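Local structure of Mypaa.01249.c (Mycobacterium paratuberculosis, 3RD5) at residues Val135-Ser139 against Lys169-Phe175; Thr176-Gln180 against Pro244-Phe248; His196-Thr202 against Gly250-Leu256. The protein probably acts as an oxidoreductase of the short-chain dehydrogenase/reductase (SDR) family, with no specific substrate assigned. The contacts are given in a common frame with arbitrary orientation. Where two conformers were deposited one is given. Numbering follows the deposited sequence.

All three contacts involve strands 133-137, 191-195 and 248-251 of the Rossmann-type sheet, or the segments flanking them. Interaction 1 lies deepest, between strand 133-137 and helix 161-185, and is wholly buried; a lysine amino group and a serine hydroxyl satisfy backbone carbonyls there. Interaction 2 uses the next turns of the same helix but lies at the surface, where a tight turn leading into strand 248-251 offers a carboxylate. Interaction 3, also largely buried though farther from the chain centre, joins the loops following strands 191-195 and 248-251 through glycines, a backbone hydrogen bond and a water. Phe248 connects them: it packs on Leu173 and Ser138 of interaction 1 and on His196 of interaction 3, while Ser139 OG bonds His201 O.

Interaction 1 of 3, residues Val135-Ser139 against Lys169-Phe175; sequences VTVSS and KLANLLF
Strand 135-137 runs nearly antiparallel to helix 169-175 (163°, axes 8.5 Å apart), as expected within a Rossmann beta-alpha-beta crossover. The strand stays extended to Val137, then gives way to loop at Ser138 (phi/psi -114/-151). Ser138 CA lies 5.1 Å from Lys169 CA. Hydrogen bonds: Lys169, chi1 and chi2 both m, curls back so that NZ donates to Val137 O (3.0 Å), Asn172 OD1 (2.8 Å) and water 1 (2.8 Å), which itself donates to Ser138 O (2.8 Å). Ser138, chi1 t, donates from OG to Lys169 O (2.8 Å). Packing: Thr136 CG2 meets Asn172 ND2 (3.7 Å), which bonds Asn115 O; Thr136 OG1, bonded to Asn92 ND2, lies at the Phe175 ring edge, 3.6 Å from CE2; Ser139 CB touches Lys169 CD (3.7 Å). Lys169 matches the lysine of the SDR YxxxK motif, consistent with a place in the family's active site. Acceptors Val137 O and Asn172 OD1, only 3.1 Å apart, can lie so close because both face one ammonium group.

Interaction 2 of 3, residues Thr176-Gln180 against Pro244-Phe248; sequences TSELQ and PGDSF
Asp246 lays its side chain against one face of helix 176-180, across Thr176, Ser177 and Gln180. With chi1 t, it brings OD1 to 3.6 Å from Thr176 CG2 and OD2 to 3.0 Å from Ser177 OG, while its CB lies 4.2 Å from Gln180 CB. Ser177 (chi1 m in the conformer given) can hydrogen-bond to OD2, but Leu173 O, one helical turn earlier, is within reach of the same proton. Asp246 OD1 has a stronger partner, a salt bridge to Arg264. The closest CA atoms across the contact are those of Ser177 and Asp246, 5.6 Å apart. The helix is regular, with Gln180 N bonded to Thr176 O (3.0 Å). Facing it, Pro244 to Ser247 form a type II beta turn, with Gly245 at -54/145 and Asp246 at 64/28; the weak bond Ser247 N to Pro244 O (3.2 Å) is reinforced by Ser247 OG to the same oxygen (2.7 Å). In this Rossmann-type fold the turn follows helix 226-240 and leads into strand 248-251, which runs beside strand 191-195; backbone bonds of Asp246 with Ala192 and Ser247 with Ala194 already begin that pairing. Gln180 (chi1 t, chi2 p) swings OE1 to 3.2 Å from Gly245 CA, where a CB on Gly245 would fall 2.3 Å from that oxygen, so the close approach depends on glycine. The same OE1 accepts a hydrogen bond from Ala192 N, and Gln180 NE2 bonds Thr184 OG1.

Interaction 3 of 3, residues His196-Thr202 against Gly250-Leu256; sequences HPGYSHT and GPRFGYL
His196 (chi1 p) opens 196-202, its CA 5.3 Å from that of Gly250. Its ring edge points CE1 at Gly254 O (3.2 Å), CE1 also lies 3.6 Å from Pro251 CD, and NE2 bonds water 2 (2.7 Å), which donates to Pro251 O (2.8 Å). A CB on Gly250 would clash with that NE2. Past Pro197, Gly198 adopts 81/-142, angles that call for glycine, and its CA comes within 4.2 Å of Tyr255 CA; it makes a CA-H...O contact with Gly254 O (3.3 Å between CA and O), an oxygen with no conventional partner. Tyr199 N then donates to Tyr255 O (3.2 Å), and its ring, chi1 p, meets Leu256 through the two CD2 atoms (3.6 Å), while its hydroxyl bonds Asp227. Thr202 turns OG1 back to Tyr199 O (2.8 Å) and rests CG2 3.9 Å from Tyr255 CE1. Opposite, Pro251 to Gly254 form a type I beta turn closed by Gly254 N to Pro251 O (3.0 Å). Pro197-Gly198 matches the Pro-Gly step that follows this strand in many SDR enzymes. Strand 248-251 runs between strands 191-195 and 259-261, and Pro251 packs on Phe230 and Gln234 of helix 226-240.

Interaction 1 of 3, residues Val135-Ser139 against Lys169-Phe175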
loop_
_atom_site.group_PDB
_atom_site.type_symbol
_atom_site.label_atom_id
_atom_site.label_comp_id
_atom_site.label_asym_id
_atom_site.label_seq_id
_atom_site.Cartn_x
_atom_site.Cartn_y
_atom_site.Cartn_z
ATOM N N VAL A 135 3.596 5.371 0.245
ATOM C CA VAL A 135 2.369 5.336 1.065
ATOM C C VAL A 135 1.818 3.932 0.966
ATOM O O VAL A 135 1.473 3.489 -0.149
ATOM C CB VAL A 135 1.307 6.330 0.568
ATOM C CG1 VAL A 135 0.043 6.248 1.426
ATOM C CG2 VAL A 135 1.865 7.769 0.593
ATOM N N THR A 136 1.668 3.247 2.116
ATOM C CA THR A 136 1.081 1.885 2.132
ATOM C C THR A 136 -0.271 1.929 2.797
ATOM O O THR A 136 -0.385 2.496 3.901
ATOM C CB THR A 136 2.064 0.923 2.830
ATOM O OG1 THR A 136 3.316 0.918 2.114
ATOM C CG2 THR A 136 1.519 -0.516 2.814
ATOM N N VAL A 137 -1.270 1.345 2.160
ATOM C CA VAL A 137 -2.635 1.367 2.666
ATOM C C VAL A 137 -2.844 0.154 3.579
ATOM O O VAL A 137 -2.632 -0.988 3.148
ATOM C CB VAL A 137 -3.679 1.479 1.531
ATOM C CG1 VAL A 137 -5.082 1.676 2.137
ATOM C CG2 VAL A 137 -3.333 2.669 0.581
ATOM N N SER A 138 -3.275 0.402 4.822
ATOM C CA SER A 138 -3.607 -0.620 5.800
ATOM C C SER A 138 -5.105 -0.595 6.135
ATOM O O SER A 138 -5.933 -0.261 5.278
ATOM C CB SER A 138 -2.677 -0.445 6.990
ATOM O OG SER A 138 -2.861 -1.464 7.988
ATOM N N SER A 139 -5.482 -0.990 7.345
ATOM C CA SER A 139 -6.863 -1.129 7.734
ATOM C C SER A 139 -6.997 -1.162 9.241
ATOM O O SER A 139 -6.062 -1.617 9.930
ATOM C CB SER A 139 -7.385 -2.468 7.200
ATOM O OG SER A 139 -8.683 -2.807 7.691
ATOM N N LYS A 169 -2.473 -6.756 7.131
ATOM C CA LYS A 169 -2.672 -5.312 7.429
ATOM C C LYS A 169 -1.756 -4.816 8.535
ATOM O O LYS A 169 -1.250 -3.690 8.520
ATOM C CB LYS A 169 -4.141 -5.001 7.636
ATOM C CG LYS A 169 -5.001 -5.260 6.406
ATOM C CD LYS A 169 -4.739 -4.249 5.305
ATOM C CE LYS A 169 -4.282 -4.841 4.000
ATOM N NZ LYS A 169 -3.946 -3.736 3.039
ATOM N N LEU A 170 -1.487 -5.672 9.516
ATOM C CA LEU A 170 -0.458 -5.427 10.505
ATOM C C LEU A 170 0.926 -5.391 9.843
ATOM O O LEU A 170 1.727 -4.489 10.110
ATOM C CB LEU A 170 -0.546 -6.496 11.605
ATOM C CG LEU A 170 0.578 -6.425 12.641
ATOM C CD1 LEU A 170 0.670 -5.073 13.404
ATOM C CD2 LEU A 170 0.472 -7.570 13.633
ATOM N N ALA A 171 1.188 -6.335 8.943
ATOM C CA ALA A 171 2.435 -6.337 8.184
ATOM C C ALA A 171 2.665 -5.033 7.427
ATOM O O ALA A 171 3.768 -4.491 7.413
ATOM C CB ALA A 171 2.515 -7.544 7.245
ATOM N N ASN A 172 1.590 -4.454 6.867
ATOM C CA ASN A 172 1.701 -3.188 6.141
ATOM C C ASN A 172 2.236 -2.072 7.038
ATOM O O ASN A 172 3.014 -1.211 6.600
ATOM C CB ASN A 172 0.339 -2.713 5.614
ATOM C CG ASN A 172 -0.263 -3.538 4.482
ATOM O OD1 ASN A 172 -1.508 -3.630 4.408
ATOM N ND2 ASN A 172 0.545 -4.053 3.545
ATOM N N LEU A 173 1.822 -2.059 8.303
ATOM C CA LEU A 173 2.287 -1.057 9.264
ATOM C C LEU A 173 3.723 -1.306 9.745
ATOM O O LEU A 173 4.532 -0.377 9.836
ATOM C CB LEU A 173 1.304 -0.936 10.455
ATOM C CG LEU A 173 -0.004 -0.281 10.058
ATOM C CD1 LEU A 173 -1.017 -0.358 11.201
ATOM C CD2 LEU A 173 0.197 1.231 9.771
ATOM N N LEU A 174 4.022 -2.561 10.075
ATOM C CA LEU A 174 5.381 -2.926 10.483
ATOM C C LEU A 174 6.365 -2.668 9.347
ATOM O O LEU A 174 7.522 -2.279 9.581
ATOM C CB LEU A 174 5.393 -4.379 10.915
ATOM C CG LEU A 174 4.652 -4.712 12.210
ATOM C CD1 LEU A 174 4.525 -6.236 12.353
ATOM C CD2 LEU A 174 5.343 -4.110 13.450
ATOM N N PHE A 175 5.926 -2.907 8.116
ATOM C CA PHE A 175 6.696 -2.575 6.887
ATOM C C PHE A 175 7.038 -1.096 6.861
ATOM O O PHE A 175 8.186 -0.675 6.639
ATOM C CB PHE A 175 5.881 -2.962 5.657
ATOM C CG PHE A 175 6.461 -2.476 4.375
ATOM C CD1 PHE A 175 7.604 -2.994 3.843
ATOM C CD2 PHE A 175 5.775 -1.512 3.672
ATOM C CE1 PHE A 175 8.100 -2.529 2.627
ATOM C CE2 PHE A 175 6.230 -1.086 2.446
ATOM C CZ PHE A 175 7.419 -1.583 1.944
HETATM O O HOH W 1 -5.969 -1.738 2.952
#

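Interaction 2 of 3, residues Thr176-Gln180 against Pro244-Phe248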
loop_
_atom_site.group_PDB
_atom_site.type_symbol
_atom_site.label_atom_id
_atom_site.label_comp_id
_atom_site.label_asym_id
_atom_site.label_seq_id
_atom_site.Cartn_x
_atom_site.Cartn_y
_atom_site.Cartn_z
ATOM N N THR A 176 6.008 -0.269 7.065
ATOM C CA THR A 176 6.174 1.184 7.046
ATOM C C THR A 176 7.155 1.677 8.117
ATOM O O THR A 176 8.058 2.480 7.819
ATOM C CB THR A 176 4.830 1.847 7.224
ATOM O OG1 THR A 176 3.942 1.495 6.143
ATOM C CG2 THR A 176 4.935 3.417 7.299
ATOM N N SER A 177 7.035 1.172 9.337
ATOM C CA SER A 177 7.938 1.576 10.433
ATOM C C SER A 177 9.378 1.185 10.158
ATOM O O SER A 177 10.296 1.982 10.342
ATOM C CB SER A 177 7.488 0.945 11.743
ATOM O OG SER A 177 6.230 1.452 12.147
ATOM N N GLU A 178 9.592 -0.064 9.725
ATOM C CA GLU A 178 10.953 -0.531 9.486
ATOM C C GLU A 178 11.547 0.130 8.250
ATOM O O GLU A 178 12.720 0.475 8.247
ATOM C CB GLU A 178 11.022 -2.048 9.424
ATOM C CG GLU A 178 12.382 -2.648 9.114
ATOM C CD GLU A 178 13.443 -2.488 10.157
ATOM O OE1 GLU A 178 13.167 -1.964 11.246
ATOM O OE2 GLU A 178 14.584 -2.945 9.845
ATOM N N LEU A 179 10.742 0.345 7.224
ATOM C CA LEU A 179 11.222 1.058 6.019
ATOM C C LEU A 179 11.679 2.461 6.445
ATOM O O LEU A 179 12.766 2.918 6.063
ATOM C CB LEU A 179 10.124 1.157 4.949
ATOM C CG LEU A 179 10.499 1.941 3.698
ATOM C CD1 LEU A 179 11.796 1.449 3.023
ATOM C CD2 LEU A 179 9.351 1.893 2.699
ATOM N N GLN A 180 10.884 3.174 7.252
ATOM C CA GLN A 180 11.306 4.494 7.670
ATOM C C GLN A 180 12.593 4.441 8.479
ATOM O O GLN A 180 13.482 5.281 8.293
ATOM C CB GLN A 180 10.197 5.212 8.443
ATOM C CG GLN A 180 10.605 6.655 8.800
ATOM C CD GLN A 180 10.834 7.492 7.576
ATOM O OE1 GLN A 180 9.929 7.711 6.794
ATOM N NE2 GLN A 180 12.057 8.006 7.412
ATOM N N PRO A 244 5.561 13.844 9.153
ATOM C CA PRO A 244 6.738 13.122 9.583
ATOM C C PRO A 244 6.740 11.674 9.076
ATOM O O PRO A 244 5.700 11.056 8.884
ATOM C CB PRO A 244 6.607 13.111 11.110
ATOM C CG PRO A 244 5.605 14.075 11.475
ATOM C CD PRO A 244 4.739 14.330 10.260
ATOM N N GLY A 245 7.934 11.144 8.849
ATOM C CA GLY A 245 8.083 9.748 8.496
ATOM C C GLY A 245 7.421 8.827 9.507
ATOM O O GLY A 245 7.348 9.143 10.699
ATOM N N ASP A 246 6.861 7.731 9.001
ATOM C CA ASP A 246 6.076 6.776 9.805
ATOM C C ASP A 246 4.805 7.346 10.398
ATOM O O ASP A 246 4.303 6.837 11.401
ATOM C CB ASP A 246 6.937 6.060 10.891
ATOM C CG ASP A 246 6.296 4.777 11.418
ATOM O OD1 ASP A 246 5.465 4.201 10.777
ATOM O OD2 ASP A 246 6.673 4.413 12.563
ATOM N N SER A 247 4.215 8.346 9.761
ATOM C CA SER A 247 2.873 8.771 10.119
ATOM C C SER A 247 1.865 7.803 9.534
ATOM O O SER A 247 2.085 7.273 8.443
ATOM C CB SER A 247 2.562 10.147 9.563
ATOM O OG SER A 247 3.360 11.161 10.134
ATOM N N PHE A 248 0.760 7.599 10.225
ATOM C CA PHE A 248 -0.371 6.779 9.788
ATOM C C PHE A 248 -1.610 7.694 9.793
ATOM O O PHE A 248 -1.878 8.305 10.846
ATOM C CB PHE A 248 -0.578 5.665 10.817
ATOM C CG PHE A 248 -1.631 4.630 10.486
ATOM C CD1 PHE A 248 -1.988 4.303 9.197
ATOM C CD2 PHE A 248 -2.241 3.939 11.531
ATOM C CE1 PHE A 248 -2.903 3.253 8.911
ATOM C CE2 PHE A 248 -3.134 2.902 11.262
ATOM C CZ PHE A 248 -3.476 2.567 9.972
#

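Interaction 3 of 3, residues His196-Thr202 against Gly250-Leu256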
loop_
_atom_site.group_PDB
_atom_site.type_symbol
_atom_site.label_atom_id
_atom_site.label_comp_id
_atom_site.label_asym_id
_atom_site.label_seq_id
_atom_site.Cartn_x
_atom_site.Cartn_y
_atom_site.Cartn_z
ATOM N N HIS A 196 -5.286 4.473 6.052
ATOM C CA HIS A 196 -6.328 3.467 5.952
ATOM C C HIS A 196 -7.670 4.124 5.670
ATOM O O HIS A 196 -7.886 5.266 6.083
ATOM C CB HIS A 196 -6.378 2.572 7.218
ATOM C CG HIS A 196 -7.051 3.195 8.389
ATOM N ND1 HIS A 196 -8.403 3.032 8.632
ATOM C CD2 HIS A 196 -6.571 4.000 9.366
ATOM C CE1 HIS A 196 -8.713 3.709 9.723
ATOM N NE2 HIS A 196 -7.631 4.322 10.192
ATOM N N PRO A 197 -8.589 3.373 5.025
ATOM C CA PRO A 197 -9.775 4.027 4.444
ATOM C C PRO A 197 -10.958 4.091 5.380
ATOM O O PRO A 197 -12.024 4.581 4.951
ATOM C CB PRO A 197 -10.096 3.134 3.242
ATOM C CG PRO A 197 -9.606 1.790 3.672
ATOM C CD PRO A 197 -8.307 2.082 4.354
ATOM N N GLY A 198 -10.838 3.625 6.619
ATOM C CA GLY A 198 -12.009 3.549 7.494
ATOM C C GLY A 198 -12.861 2.327 7.236
ATOM O O GLY A 198 -12.369 1.246 6.938
ATOM N N TYR A 199 -14.173 2.515 7.329
ATOM C CA TYR A 199 -15.125 1.414 7.393
ATOM C C TYR A 199 -15.113 0.450 6.212
ATOM O O TYR A 199 -15.470 -0.724 6.357
ATOM C CB TYR A 199 -16.569 1.961 7.586
ATOM C CG TYR A 199 -17.055 2.806 6.419
ATOM C CD1 TYR A 199 -17.686 2.206 5.330
ATOM C CD2 TYR A 199 -16.891 4.176 6.396
ATOM C CE1 TYR A 199 -18.104 2.964 4.240
ATOM C CE2 TYR A 199 -17.294 4.953 5.292
ATOM C CZ TYR A 199 -17.916 4.333 4.229
ATOM O OH TYR A 199 -18.330 5.190 3.164
ATOM N N SER A 200 -14.771 0.927 5.027
ATOM C CA SER A 200 -14.911 0.054 3.829
ATOM C C SER A 200 -14.104 -1.210 3.868
ATOM O O SER A 200 -14.502 -2.211 3.267
ATOM C CB SER A 200 -14.525 0.823 2.578
ATOM O OG SER A 200 -13.221 1.269 2.604
ATOM N N HIS A 201 -12.973 -1.169 4.559
ATOM C CA HIS A 201 -12.066 -2.344 4.617
ATOM C C HIS A 201 -11.998 -2.905 6.002
ATOM O O HIS A 201 -10.944 -3.121 6.588
ATOM C CB HIS A 201 -10.711 -1.962 4.028
ATOM C CG HIS A 201 -10.771 -1.785 2.547
ATOM N ND1 HIS A 201 -11.414 -0.726 1.944
ATOM C CD2 HIS A 201 -10.317 -2.570 1.534
ATOM C CE1 HIS A 201 -11.292 -0.827 0.632
ATOM N NE2 HIS A 201 -10.619 -1.931 0.354
ATOM N N THR A 202 -13.166 -3.251 6.506
ATOM C CA THR A 202 -13.320 -3.776 7.846
ATOM C C THR A 202 -14.413 -4.849 7.789
ATOM O O THR A 202 -15.148 -4.959 6.808
ATOM C CB THR A 202 -13.739 -2.716 8.882
ATOM O OG1 THR A 202 -15.090 -2.313 8.619
ATOM C CG2 THR A 202 -12.799 -1.535 8.858
ATOM N N GLY A 250 -5.746 8.532 8.872
ATOM C CA GLY A 250 -7.064 7.958 8.682
ATOM C C GLY A 250 -8.125 8.783 9.378
ATOM O O GLY A 250 -7.860 9.863 9.861
ATOM N N PRO A 251 -9.354 8.241 9.440
ATOM C CA PRO A 251 -10.449 8.993 10.066
ATOM C C PRO A 251 -10.260 9.026 11.581
ATOM O O PRO A 251 -9.814 8.061 12.211
ATOM C CB PRO A 251 -11.679 8.181 9.681
ATOM C CG PRO A 251 -11.268 7.351 8.501
ATOM C CD PRO A 251 -9.839 7.016 8.784
ATOM N N ARG A 252 -10.604 10.162 12.171
ATOM C CA ARG A 252 -10.371 10.415 13.603
ATOM C C ARG A 252 -10.897 9.301 14.499
ATOM O O ARG A 252 -10.229 8.921 15.467
ATOM C CB ARG A 252 -10.986 11.752 14.019
ATOM C CG ARG A 252 -10.909 12.054 15.510
ATOM C CD ARG A 252 -11.357 13.457 15.822
ATOM N NE ARG A 252 -11.366 13.686 17.256
ATOM C CZ ARG A 252 -12.051 14.669 17.842
ATOM N NH1 ARG A 252 -12.768 15.513 17.108
ATOM N NH2 ARG A 252 -12.049 14.785 19.170
ATOM N N PHE A 253 -12.084 8.753 14.186
ATOM C CA PHE A 253 -12.717 7.732 15.034
ATOM C C PHE A 253 -12.616 6.345 14.436
ATOM O O PHE A 253 -13.456 5.458 14.713
ATOM C CB PHE A 253 -14.146 8.134 15.405
ATOM C CG PHE A 253 -14.182 9.428 16.170
ATOM C CD1 PHE A 253 -13.664 9.472 17.464
ATOM C CD2 PHE A 253 -14.608 10.595 15.594
ATOM C CE1 PHE A 253 -13.622 10.642 18.163
ATOM C CE2 PHE A 253 -14.584 11.790 16.322
ATOM C CZ PHE A 253 -14.097 11.778 17.616
ATOM N N GLY A 254 -11.628 6.172 13.596
ATOM C CA GLY A 254 -11.313 4.854 13.013
ATOM C C GLY A 254 -12.147 4.535 11.807
ATOM O O GLY A 254 -11.661 4.495 10.665
ATOM N N TYR A 255 -13.428 4.371 12.008
ATOM C CA TYR A 255 -14.342 4.020 10.936
ATOM C C TYR A 255 -14.812 5.227 10.126
ATOM O O TYR A 255 -15.054 5.137 8.931
ATOM C CB TYR A 255 -15.511 3.255 11.538
ATOM C CG TYR A 255 -15.084 1.984 12.230
ATOM C CD1 TYR A 255 -15.037 0.811 11.519
ATOM C CD2 TYR A 255 -14.738 1.966 13.570
ATOM C CE1 TYR A 255 -14.631 -0.365 12.114
ATOM C CE2 TYR A 255 -14.332 0.804 14.194
ATOM C CZ TYR A 255 -14.289 -0.356 13.451
ATOM O OH TYR A 255 -13.919 -1.572 14.057
ATOM N N LEU A 256 -15.001 6.353 10.818
ATOM C CA LEU A 256 -15.487 7.632 10.305
ATOM C C LEU A 256 -14.740 8.746 11.045
ATOM O O LEU A 256 -14.083 8.490 12.077
ATOM C CB LEU A 256 -16.983 7.814 10.513
ATOM C CG LEU A 256 -17.909 6.895 9.699
ATOM C CD1 LEU A 256 -19.345 7.060 10.197
ATOM C CD2 LEU A 256 -17.813 7.203 8.172
HETATM O O HOH W 2 -8.150 5.800 12.433
#